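Local coordinates for polyprenyl synthetase (Nonlabens dokdonensis, PDB 6KD7), which probably makes geranylgeranyl pyrophosphate by magnesium-dependent prenyl transfer, joining isoprenoid diphosphates head to tail, at residues 114-117 against 118-121; 129-132 against 133-137; 164-168 against 169-173. All coordinates share one frame; numbering follows the deposited sequence.

Interaction 1: residues 114-117 against 118-121; sequences AYRL and FEDY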
ATOM      1  N   ALA A 114      -5.664   3.935  37.374  1.00 21.25           N
ATOM      2  CA  ALA A 114      -5.465   5.229  38.029  1.00 24.31           C
ATOM      3  C   ALA A 114      -6.632   5.452  38.995  1.00 28.39           C
ATOM      4  O   ALA A 114      -6.393   5.803  40.161  1.00 24.86           O
ATOM      5  CB  ALA A 114      -5.376   6.338  37.026  1.00 25.38           C
ATOM      6  N   TYR A 115      -7.867   5.335  38.501  1.00 26.68           N
ATOM      7  CA  TYR A 115      -9.075   5.572  39.333  1.00 25.79           C
ATOM      8  C   TYR A 115      -8.996   4.671  40.565  1.00 23.69           C
ATOM      9  O   TYR A 115      -9.315   5.130  41.634  1.00 28.71           O
ATOM     10  CB  TYR A 115     -10.359   5.319  38.554  1.00 24.23           C
ATOM     11  CG  TYR A 115     -10.817   6.476  37.720  1.00 23.81           C
ATOM     12  CD1 TYR A 115     -11.517   7.507  38.306  1.00 22.50           C
ATOM     13  CD2 TYR A 115     -10.657   6.503  36.343  1.00 22.15           C
ATOM     14  CE1 TYR A 115     -11.964   8.592  37.579  1.00 23.88           C
ATOM     15  CE2 TYR A 115     -11.129   7.571  35.593  1.00 23.16           C
ATOM     16  CZ  TYR A 115     -11.804   8.610  36.212  1.00 23.01           C
ATOM     17  OH  TYR A 115     -12.303   9.691  35.568  1.00 22.41           O
ATOM     18  N   ARG A 116      -8.586   3.430  40.386  1.00 22.20           N
ATOM     19  CA  ARG A 116      -8.567   2.450  41.496  1.00 26.55           C
ATOM     20  C   ARG A 116      -7.585   2.842  42.602  1.00 28.54           C
ATOM     21  O   ARG A 116      -7.759   2.366  43.705  1.00 28.34           O
ATOM     22  CB  ARG A 116      -8.305   1.054  40.947  1.00 26.80           C
ATOM     23  CG  ARG A 116      -9.234   0.693  39.805  1.00 31.09           C
ATOM     24  CD  ARG A 116      -9.777  -0.690  39.985  1.00 34.38           C
ATOM     25  NE  ARG A 116      -8.773  -1.727  40.065  1.00 36.44           N
ATOM     26  CZ  ARG A 116      -8.992  -2.880  40.664  1.00 34.19           C
ATOM     27  NH1 ARG A 116      -8.056  -3.804  40.694  1.00 34.13           N
ATOM     28  NH2 ARG A 116     -10.152  -3.101  41.240  1.00 31.70           N
ATOM     29  N   LEU A 117      -6.566   3.628  42.280  1.00 27.90           N
ATOM     30  CA  LEU A 117      -5.532   4.005  43.261  1.00 28.74           C
ATOM     31  C   LEU A 117      -6.116   5.007  44.279  1.00 29.69           C
ATOM     32  O   LEU A 117      -5.436   5.270  45.274  1.00 33.83           O
ATOM     33  CB  LEU A 117      -4.292   4.532  42.504  1.00 28.54           C
ATOM     34  CG  LEU A 117      -3.372   3.421  41.965  1.00 28.15           C
ATOM     35  CD1 LEU A 117      -2.586   3.887  40.759  1.00 30.52           C
ATOM     36  CD2 LEU A 117      -2.407   2.904  43.023  1.00 30.70           C
ATOM     37  N   PHE A 118      -7.306   5.569  44.046  1.00 28.51           N
ATOM     38  CA  PHE A 118      -7.984   6.453  45.015  1.00 28.23           C
ATOM     39  C   PHE A 118      -8.678   5.621  46.116  1.00 30.58           C
ATOM     40  O   PHE A 118      -9.067   6.200  47.103  1.00 27.80           O
ATOM     41  CB  PHE A 118      -8.975   7.374  44.321  1.00 26.85           C
ATOM     42  CG  PHE A 118      -8.338   8.300  43.344  1.00 30.92           C
ATOM     43  CD1 PHE A 118      -7.133   8.901  43.622  1.00 33.56           C
ATOM     44  CD2 PHE A 118      -8.943   8.601  42.141  1.00 32.23           C
ATOM     45  CE1 PHE A 118      -6.532   9.763  42.720  1.00 28.49           C
ATOM     46  CE2 PHE A 118      -8.321   9.436  41.225  1.00 31.47           C
ATOM     47  CZ  PHE A 118      -7.115  10.021  41.515  1.00 27.92           C
ATOM     48  N   GLU A 119      -8.841   4.318  45.966  1.00 29.18           N
ATOM     49  CA  GLU A 119      -9.827   3.546  46.783  1.00 32.01           C
ATOM     50  C   GLU A 119      -9.437   3.460  48.266  1.00 37.42           C
ATOM     51  O   GLU A 119     -10.378   3.287  49.045  1.00 39.06           O
ATOM     52  CB  GLU A 119     -10.072   2.141  46.225  1.00 27.87           C
ATOM     53  CG  GLU A 119     -10.932   2.209  44.978  1.00 30.76           C
ATOM     54  CD  GLU A 119     -11.046   0.963  44.124  1.00 30.04           C
ATOM     55  OE1 GLU A 119     -10.663  -0.095  44.613  1.00 31.45           O
ATOM     56  OE2 GLU A 119     -11.687   1.052  43.037  1.00 34.56           O
ATOM     57  N   ASP A 120      -8.154   3.558  48.646  1.00 37.93           N
ATOM     58  CA  ASP A 120      -7.745   3.536  50.081  1.00 37.11           C
ATOM     59  C   ASP A 120      -8.063   4.858  50.786  1.00 36.51           C
ATOM     60  O   ASP A 120      -7.998   4.845  51.974  1.00 39.49           O
ATOM     61  CB  ASP A 120      -6.270   3.225  50.305  1.00 37.24           C
ATOM     62  CG  ASP A 120      -5.959   1.805  49.942  1.00 40.56           C
ATOM     63  OD1 ASP A 120      -6.915   1.034  49.770  1.00 48.99           O
ATOM     64  OD2 ASP A 120      -4.788   1.497  49.807  1.00 46.06           O
ATOM     65  N   TYR A 121      -8.428   5.918  50.074  1.00 32.05           N
ATOM     66  CA  TYR A 121      -8.753   7.192  50.760  1.00 32.11           C
ATOM     67  C   TYR A 121     -10.122   7.120  51.448  1.00 40.21           C
ATOM     68  O   TYR A 121     -10.949   6.289  51.076  1.00 39.19           O
ATOM     69  CB  TYR A 121      -8.548   8.389  49.833  1.00 32.60           C
ATOM     70  CG  TYR A 121      -7.100   8.570  49.468  1.00 35.97           C
ATOM     71  CD1 TYR A 121      -6.205   9.113  50.368  1.00 33.91           C
ATOM     72  CD2 TYR A 121      -6.607   8.128  48.257  1.00 37.21           C
ATOM     73  CE1 TYR A 121      -4.865   9.252  50.058  1.00 34.16           C
ATOM     74  CE2 TYR A 121      -5.269   8.250  47.936  1.00 37.53           C
ATOM     75  CZ  TYR A 121      -4.392   8.815  48.839  1.00 35.63           C
ATOM     76  OH  TYR A 121      -3.078   8.943  48.529  1.00 30.98           O
TER
HETATM   77  O   HOH W   1     -12.322  -1.328  42.103  1.00 25.28           O

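Interaction 2: residues 129-132 against 133-137; sequences LNKV and FSRTA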
ATOM      1  N   LEU A 129     -11.122  13.778  45.270  1.00 23.56           N
ATOM      2  CA  LEU A 129     -10.025  13.314  44.388  1.00 26.56           C
ATOM      3  C   LEU A 129     -10.663  12.935  43.038  1.00 27.60           C
ATOM      4  O   LEU A 129     -10.240  13.516  42.016  1.00 24.33           O
ATOM      5  CB  LEU A 129      -9.304  12.138  45.049  1.00 25.00           C
ATOM      6  CG  LEU A 129      -8.385  12.500  46.225  1.00 27.18           C
ATOM      7  CD1 LEU A 129      -7.772  11.253  46.822  1.00 25.05           C
ATOM      8  CD2 LEU A 129      -7.292  13.516  45.831  1.00 25.85           C
ATOM      9  N   ASN A 130     -11.691  12.073  43.064  1.00 28.13           N
ATOM     10  CA  ASN A 130     -12.356  11.570  41.833  1.00 28.92           C
ATOM     11  C   ASN A 130     -12.883  12.760  41.068  1.00 28.91           C
ATOM     12  O   ASN A 130     -12.675  12.868  39.856  1.00 25.61           O
ATOM     13  CB  ASN A 130     -13.479  10.576  42.077  1.00 28.21           C
ATOM     14  CG  ASN A 130     -12.920   9.199  42.202  1.00 34.16           C
ATOM     15  OD1 ASN A 130     -12.532   8.787  43.304  1.00 43.46           O
ATOM     16  ND2 ASN A 130     -12.898   8.468  41.095  1.00 34.81           N
ATOM     17  N   LYS A 131     -13.528  13.682  41.769  1.00 29.10           N
ATOM     18  CA  LYS A 131     -14.157  14.843  41.096  1.00 27.88           C
ATOM     19  C   LYS A 131     -13.143  15.742  40.378  1.00 29.28           C
ATOM     20  O   LYS A 131     -13.368  16.021  39.220  1.00 25.45           O
ATOM     21  CB  LYS A 131     -14.949  15.648  42.124  1.00 34.04           C
ATOM     22  CG  LYS A 131     -15.938  16.638  41.539  1.00 38.64           C
ATOM     23  CD  LYS A 131     -17.088  16.890  42.462  1.00 46.68           C
ATOM     24  CE  LYS A 131     -18.093  17.866  41.901  1.00 51.89           C
ATOM     25  NZ  LYS A 131     -17.434  19.073  41.366  1.00 57.15           N
ATOM     26  N   VAL A 132     -12.027  16.104  41.005  1.00 25.58           N
ATOM     27  CA  VAL A 132     -11.096  17.042  40.319  1.00 25.31           C
ATOM     28  C   VAL A 132     -10.323  16.242  39.241  1.00 22.35           C
ATOM     29  O   VAL A 132     -10.050  16.812  38.156  1.00 23.49           O
ATOM     30  CB  VAL A 132     -10.152  17.787  41.286  1.00 26.38           C
ATOM     31  CG1 VAL A 132      -9.223  16.825  41.999  1.00 23.55           C
ATOM     32  CG2 VAL A 132      -9.377  18.861  40.534  1.00 25.46           C
ATOM     33  N   PHE A 133     -10.078  14.961  39.485  1.00 22.15           N
ATOM     34  CA  PHE A 133      -9.343  14.058  38.568  1.00 27.03           C
ATOM     35  C   PHE A 133     -10.126  13.909  37.247  1.00 28.21           C
ATOM     36  O   PHE A 133      -9.554  14.177  36.178  1.00 23.89           O
ATOM     37  CB  PHE A 133      -9.110  12.698  39.212  1.00 25.64           C
ATOM     38  CG  PHE A 133      -8.367  11.717  38.350  1.00 25.78           C
ATOM     39  CD1 PHE A 133      -7.004  11.862  38.106  1.00 29.43           C
ATOM     40  CD2 PHE A 133      -9.027  10.628  37.802  1.00 26.86           C
ATOM     41  CE1 PHE A 133      -6.323  10.915  37.358  1.00 26.69           C
ATOM     42  CE2 PHE A 133      -8.365   9.734  36.977  1.00 26.22           C
ATOM     43  CZ  PHE A 133      -7.007   9.865  36.790  1.00 30.20           C
ATOM     44  N   SER A 134     -11.406  13.563  37.348  1.00 24.38           N
ATOM     45  CA  SER A 134     -12.324  13.359  36.203  1.00 24.14           C
ATOM     46  C   SER A 134     -12.504  14.657  35.439  1.00 23.82           C
ATOM     47  O   SER A 134     -12.476  14.640  34.228  1.00 27.59           O
ATOM     48  CB  SER A 134     -13.642  12.777  36.642  1.00 22.36           C
ATOM     49  OG  SER A 134     -13.464  11.446  37.111  1.00 21.86           O
ATOM     50  N   ARG A 135     -12.673  15.776  36.107  1.00 25.88           N
ATOM     51  CA  ARG A 135     -12.854  17.053  35.396  1.00 24.96           C
ATOM     52  C   ARG A 135     -11.565  17.334  34.605  1.00 26.87           C
ATOM     53  O   ARG A 135     -11.653  17.830  33.469  1.00 22.70           O
ATOM     54  CB  ARG A 135     -13.147  18.175  36.392  1.00 28.36           C
ATOM     55  CG  ARG A 135     -13.329  19.543  35.740  1.00 33.96           C
ATOM     56  CD  ARG A 135     -13.905  20.634  36.660  1.00 44.14           C
ATOM     57  NE  ARG A 135     -13.095  20.959  37.842  1.00 53.25           N
ATOM     58  CZ  ARG A 135     -13.316  20.535  39.104  1.00 47.93           C
ATOM     59  NH1 ARG A 135     -14.330  19.743  39.420  1.00 47.29           N
ATOM     60  NH2 ARG A 135     -12.494  20.910  40.062  1.00 56.95           N
ATOM     61  N   THR A 136     -10.408  17.121  35.246  1.00 22.73           N
ATOM     62  CA  THR A 136      -9.077  17.312  34.637  1.00 25.52           C
ATOM     63  C   THR A 136      -8.942  16.345  33.444  1.00 21.37           C
ATOM     64  O   THR A 136      -8.562  16.805  32.380  1.00 20.21           O
ATOM     65  CB  THR A 136      -7.972  17.154  35.692  1.00 26.64           C
ATOM     66  OG1 THR A 136      -8.244  18.177  36.663  1.00 26.79           O
ATOM     67  CG2 THR A 136      -6.583  17.292  35.097  1.00 24.84           C
ATOM     68  N   ALA A 137      -9.287  15.079  33.599  1.00 19.37           N
ATOM     69  CA  ALA A 137      -9.074  14.081  32.532  1.00 20.49           C
ATOM     70  C   ALA A 137      -9.903  14.504  31.302  1.00 22.48           C
ATOM     71  O   ALA A 137      -9.390  14.514  30.185  1.00 24.04           O
ATOM     72  CB  ALA A 137      -9.432  12.728  33.048  1.00 19.79           C
TER
HETATM   73  O   HOH W   2     -16.366  18.414  38.338  1.00 38.82           O

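Interaction 3: residues 164-168 against 169-173; sequences MIKLK and TSVLV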
ATOM      1  N   MET A 164      -6.001  26.246  24.683  1.00 27.90           N
ATOM      2  CA  MET A 164      -5.760  24.843  24.302  1.00 26.02           C
ATOM      3  C   MET A 164      -4.635  24.266  25.181  1.00 26.27           C
ATOM      4  O   MET A 164      -4.825  23.157  25.772  1.00 25.80           O
ATOM      5  CB  MET A 164      -5.449  24.746  22.808  1.00 27.20           C
ATOM      6  CG  MET A 164      -5.094  23.333  22.349  1.00 26.61           C
ATOM      7  SD  MET A 164      -3.378  22.857  22.627  1.00 25.76           S
ATOM      8  CE  MET A 164      -2.532  23.913  21.446  1.00 25.40           C
ATOM      9  N   ILE A 165      -3.489  24.945  25.268  1.00 25.36           N
ATOM     10  CA  ILE A 165      -2.366  24.405  26.077  1.00 27.97           C
ATOM     11  C   ILE A 165      -2.726  24.380  27.569  1.00 26.87           C
ATOM     12  O   ILE A 165      -2.238  23.471  28.304  1.00 25.64           O
ATOM     13  CB  ILE A 165      -1.033  25.118  25.819  1.00 29.35           C
ATOM     14  CG1 ILE A 165      -1.076  26.601  26.154  1.00 27.34           C
ATOM     15  CG2 ILE A 165      -0.562  24.826  24.400  1.00 30.48           C
ATOM     16  CD1 ILE A 165       0.318  27.198  26.268  1.00 31.00           C
ATOM     17  N   LYS A 166      -3.638  25.235  28.007  1.00 27.18           N
ATOM     18  CA  LYS A 166      -4.078  25.170  29.417  1.00 28.58           C
ATOM     19  C   LYS A 166      -4.746  23.825  29.641  1.00 25.78           C
ATOM     20  O   LYS A 166      -4.331  23.090  30.592  1.00 27.81           O
ATOM     21  CB  LYS A 166      -5.023  26.320  29.757  1.00 30.84           C
ATOM     22  CG  LYS A 166      -5.534  26.266  31.194  1.00 36.93           C
ATOM     23  CD  LYS A 166      -6.465  27.399  31.529  1.00 40.01           C
ATOM     24  CE  LYS A 166      -7.774  26.940  32.100  1.00 49.73           C
ATOM     25  NZ  LYS A 166      -8.761  28.031  31.948  1.00 62.26           N
ATOM     26  N   LEU A 167      -5.748  23.511  28.812  1.00 26.16           N
ATOM     27  CA  LEU A 167      -6.495  22.220  28.912  1.00 26.21           C
ATOM     28  C   LEU A 167      -5.560  21.032  28.668  1.00 24.13           C
ATOM     29  O   LEU A 167      -5.662  20.010  29.371  1.00 25.29           O
ATOM     30  CB  LEU A 167      -7.654  22.239  27.910  1.00 26.66           C
ATOM     31  CG  LEU A 167      -8.733  23.279  28.200  1.00 29.64           C
ATOM     32  CD1 LEU A 167      -9.728  23.414  27.073  1.00 30.05           C
ATOM     33  CD2 LEU A 167      -9.488  22.898  29.456  1.00 32.81           C
ATOM     34  N   LYS A 168      -4.674  21.121  27.694  1.00 26.31           N
ATOM     35  CA  LYS A 168      -3.930  19.925  27.246  1.00 28.01           C
ATOM     36  C   LYS A 168      -2.761  19.627  28.193  1.00 24.59           C
ATOM     37  O   LYS A 168      -2.411  18.439  28.310  1.00 25.92           O
ATOM     38  CB  LYS A 168      -3.398  20.131  25.824  1.00 33.97           C
ATOM     39  CG  LYS A 168      -2.911  18.874  25.112  1.00 36.96           C
ATOM     40  CD  LYS A 168      -1.926  19.235  24.036  1.00 50.76           C
ATOM     41  CE  LYS A 168      -2.187  18.542  22.718  1.00 66.79           C
ATOM     42  NZ  LYS A 168      -0.955  17.957  22.129  1.00 72.04           N
ATOM     43  N   THR A 169      -2.114  20.663  28.720  1.00 24.63           N
ATOM     44  CA  THR A 169      -0.886  20.437  29.519  1.00 28.92           C
ATOM     45  C   THR A 169      -0.882  21.073  30.918  1.00 28.81           C
ATOM     46  O   THR A 169      -0.066  20.659  31.690  1.00 33.36           O
ATOM     47  CB  THR A 169       0.330  20.976  28.760  1.00 28.69           C
ATOM     48  OG1 THR A 169       0.261  22.389  28.822  1.00 32.12           O
ATOM     49  CG2 THR A 169       0.375  20.567  27.307  1.00 30.77           C
ATOM     50  N   SER A 170      -1.735  22.045  31.208  1.00 27.92           N
ATOM     51  CA  SER A 170      -1.643  22.765  32.504  1.00 29.23           C
ATOM     52  C   SER A 170      -2.652  22.300  33.553  1.00 29.66           C
ATOM     53  O   SER A 170      -2.271  22.204  34.695  1.00 29.11           O
ATOM     54  CB  SER A 170      -1.754  24.227  32.278  1.00 30.46           C
ATOM     55  OG  SER A 170      -0.738  24.669  31.406  1.00 36.06           O
ATOM     56  N   VAL A 171      -3.885  22.010  33.165  1.00 26.97           N
ATOM     57  CA  VAL A 171      -4.903  21.617  34.192  1.00 26.11           C
ATOM     58  C   VAL A 171      -4.400  20.431  35.012  1.00 24.36           C
ATOM     59  O   VAL A 171      -4.756  20.353  36.176  1.00 28.19           O
ATOM     60  CB  VAL A 171      -6.307  21.363  33.611  1.00 26.73           C
ATOM     61  CG1 VAL A 171      -6.881  22.635  33.041  1.00 26.50           C
ATOM     62  CG2 VAL A 171      -6.319  20.253  32.585  1.00 27.84           C
ATOM     63  N   LEU A 172      -3.615  19.511  34.454  1.00 21.82           N
ATOM     64  CA  LEU A 172      -3.156  18.335  35.202  1.00 21.42           C
ATOM     65  C   LEU A 172      -2.076  18.754  36.200  1.00 21.28           C
ATOM     66  O   LEU A 172      -1.903  18.034  37.176  1.00 21.84           O
ATOM     67  CB  LEU A 172      -2.640  17.254  34.271  1.00 22.89           C
ATOM     68  CG  LEU A 172      -2.054  16.013  34.922  1.00 24.24           C
ATOM     69  CD1 LEU A 172      -3.116  15.232  35.692  1.00 24.79           C
ATOM     70  CD2 LEU A 172      -1.374  15.135  33.868  1.00 26.17           C
ATOM     71  N   VAL A 173      -1.348  19.819  35.934  1.00 24.77           N
ATOM     72  CA  VAL A 173      -0.352  20.355  36.901  1.00 25.84           C
ATOM     73  C   VAL A 173      -1.111  20.878  38.124  1.00 24.48           C
ATOM     74  O   VAL A 173      -0.782  20.451  39.226  1.00 24.17           O
ATOM     75  CB  VAL A 173       0.512  21.438  36.261  1.00 28.92           C
ATOM     76  CG1 VAL A 173       1.556  21.938  37.255  1.00 31.25           C
ATOM     77  CG2 VAL A 173       1.218  20.896  35.022  1.00 28.27           C
TER
HETATM   78  O   HOH W   3      -3.157  19.112  31.470  1.00 26.22           O

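Interaction 1: residues 114-117 against 118-121
Two overlapping type I beta turns, Arg116 to Glu119 and Phe118 to Tyr121, turn the chain from helix 100-116 toward helix 123-150. Phe118 N donates to Tyr115 O (3.2 Å) and Glu119 N to Arg116 O (3.2 Å), both bonds reaching back three residues; Tyr121 N to Phe118 O (3.1 Å) repeats the step. The ring of Phe118 folds back over the chain before it, with Ala114 O 4.2 Å above its plane and over its centre. Its CG lies anti to the carbonyl carbon (chi1 -62°), which brings CD2 within 3.5 Å of Tyr115 O. Beyond these segments the ring meets Phe133 edge-to-face.

Glu119 runs extended beyond CG and lays its carboxylate along the Arg116 backbone. The guanidinium and carboxylate planes stand 90° apart, and the Arg116 NH2 to Glu119 OE1 separation of 4.5 Å is too long for a salt bridge. A water joins the two charges instead, accepting from Arg116 NH2 at the edge of the guanidinium, in its plane, and donating to Glu119 OE2 (2.6 Å). Leu117 O is buried without a polar partner; Tyr121 CE2 lies 4.0 Å from it, while Tyr121 OH bonds to Asp60 O and Ala64 N. Tyr115 OH bonds to Ser134, and its ring stacks on Tyr115 of the second subunit. The whole is a tight helix-helix connection of overlapping type I turns, placed where the second subunit packs against a largely helical prenyl synthase fold.

Interaction 2: residues 129-132 against 133-137
Arg135 folds its guanidinium back over Val132, whose CA lies over one face of the group and whose CG2 is 3.8 Å from Arg135 NH2. This is packing between neighbouring turns of helix 123-150. The arginine leaves the backbone with CG anti to N and stays extended until it bends at chi3 (61°), and that bend returns the charged end to the preceding turn. There Arg135 NH1 comes within 3.7 Å of Lys131 NZ, two like charges side by side. A water accepts from both, Arg135 NH1 at 2.7 Å and Lys131 NZ at 3.3 Å, and so lies as a shared acceptor between donors that would otherwise probably repel each other more. Across the segment boundary the regular helical bonds run from Phe133 N to Leu129 O and from Ser134 N to Asn130 O, each 2.9 Å long. The ring of Phe133 meets Phe71 edge-to-face, outside the two segments. On the next turn, Thr136 lies alongside Val132 and points the same way, with its hydroxyl beside its own backbone N. Val132 O is therefore gripped twice, by Thr136 N (2.9 Å) and by Thr136 OG1 (2.7 Å), the two donors arriving from opposite faces of the carbonyl plane.

Interaction 3: residues 164-168 against 169-173
Backbone hydrogen bonds between Ile165, Lys166 and the residues of 169-171 depart from the plain alpha-helical pattern. Thr169 N reaches Ile165 O (2.8 Å) and Ser170 N reaches Lys166 O (2.9 Å), with a weak second bond from Ser170 N to Ile165 O, but Val171 N also bonds to Lys166 O (2.8 Å), five residues back, in a wider pi-type turn. Lys166 O thus takes two donors. The helix is kinked here: the short axes of 164-168 and 169-173 diverge by 44°, and Leu172 N, with no bond to the turn before, donates to a water (3.0 Å) that bonds weakly to Leu167 O.

Among side-chain bonds, Thr169 OG1 gives its proton to Ile165 O (2.8 Å), on the carbonyl face opposite to that used by Thr169 N. The hydroxyl sits between backbone N and carbonyl carbon (chi1 73°). A valine here has no hydroxyl, and Ile165 O, left with backbone donors alone, would probably hold the irregular turn less firmly.

Apolar contact is slight, Leu167 CD2 lying 4.4 Å from Val171 CG1; the other methyl, Val171 CG2, rests against the carbonyl oxygen Leu167 O (3.3 Å).

The kinked helix is consistent with the active-site helix of FPP/GGPP synthases. Ile165 O and Lys166 O, each doubly bonded, hold its irregular turn, while Lys168, salt-bridged to Asp147, lies with its side chain about 4 Å from a bound magnesium ion.

The three contacts follow one another in series from the N terminus; each joins adjoining segments, so none encloses a loop and none crosses another. Interaction 1 leads from helix 100-116 into the connection, and interaction 2 lies on the next helix, 123-150. The two touch directly, Tyr121 CD2 lying 3.6 Å from Leu129 CD1, and both also reach the second subunit. Interaction 3 sits on helix 158-183, and Thr136 CG2 of interaction 2 packs 3.6 Å from Leu172 CA there. Interactions 1 and 3 do not touch, their nearest atoms being about 9 Å apart. Helix 123-150 therefore links the contact with the second subunit to the kinked helix near the magnesium.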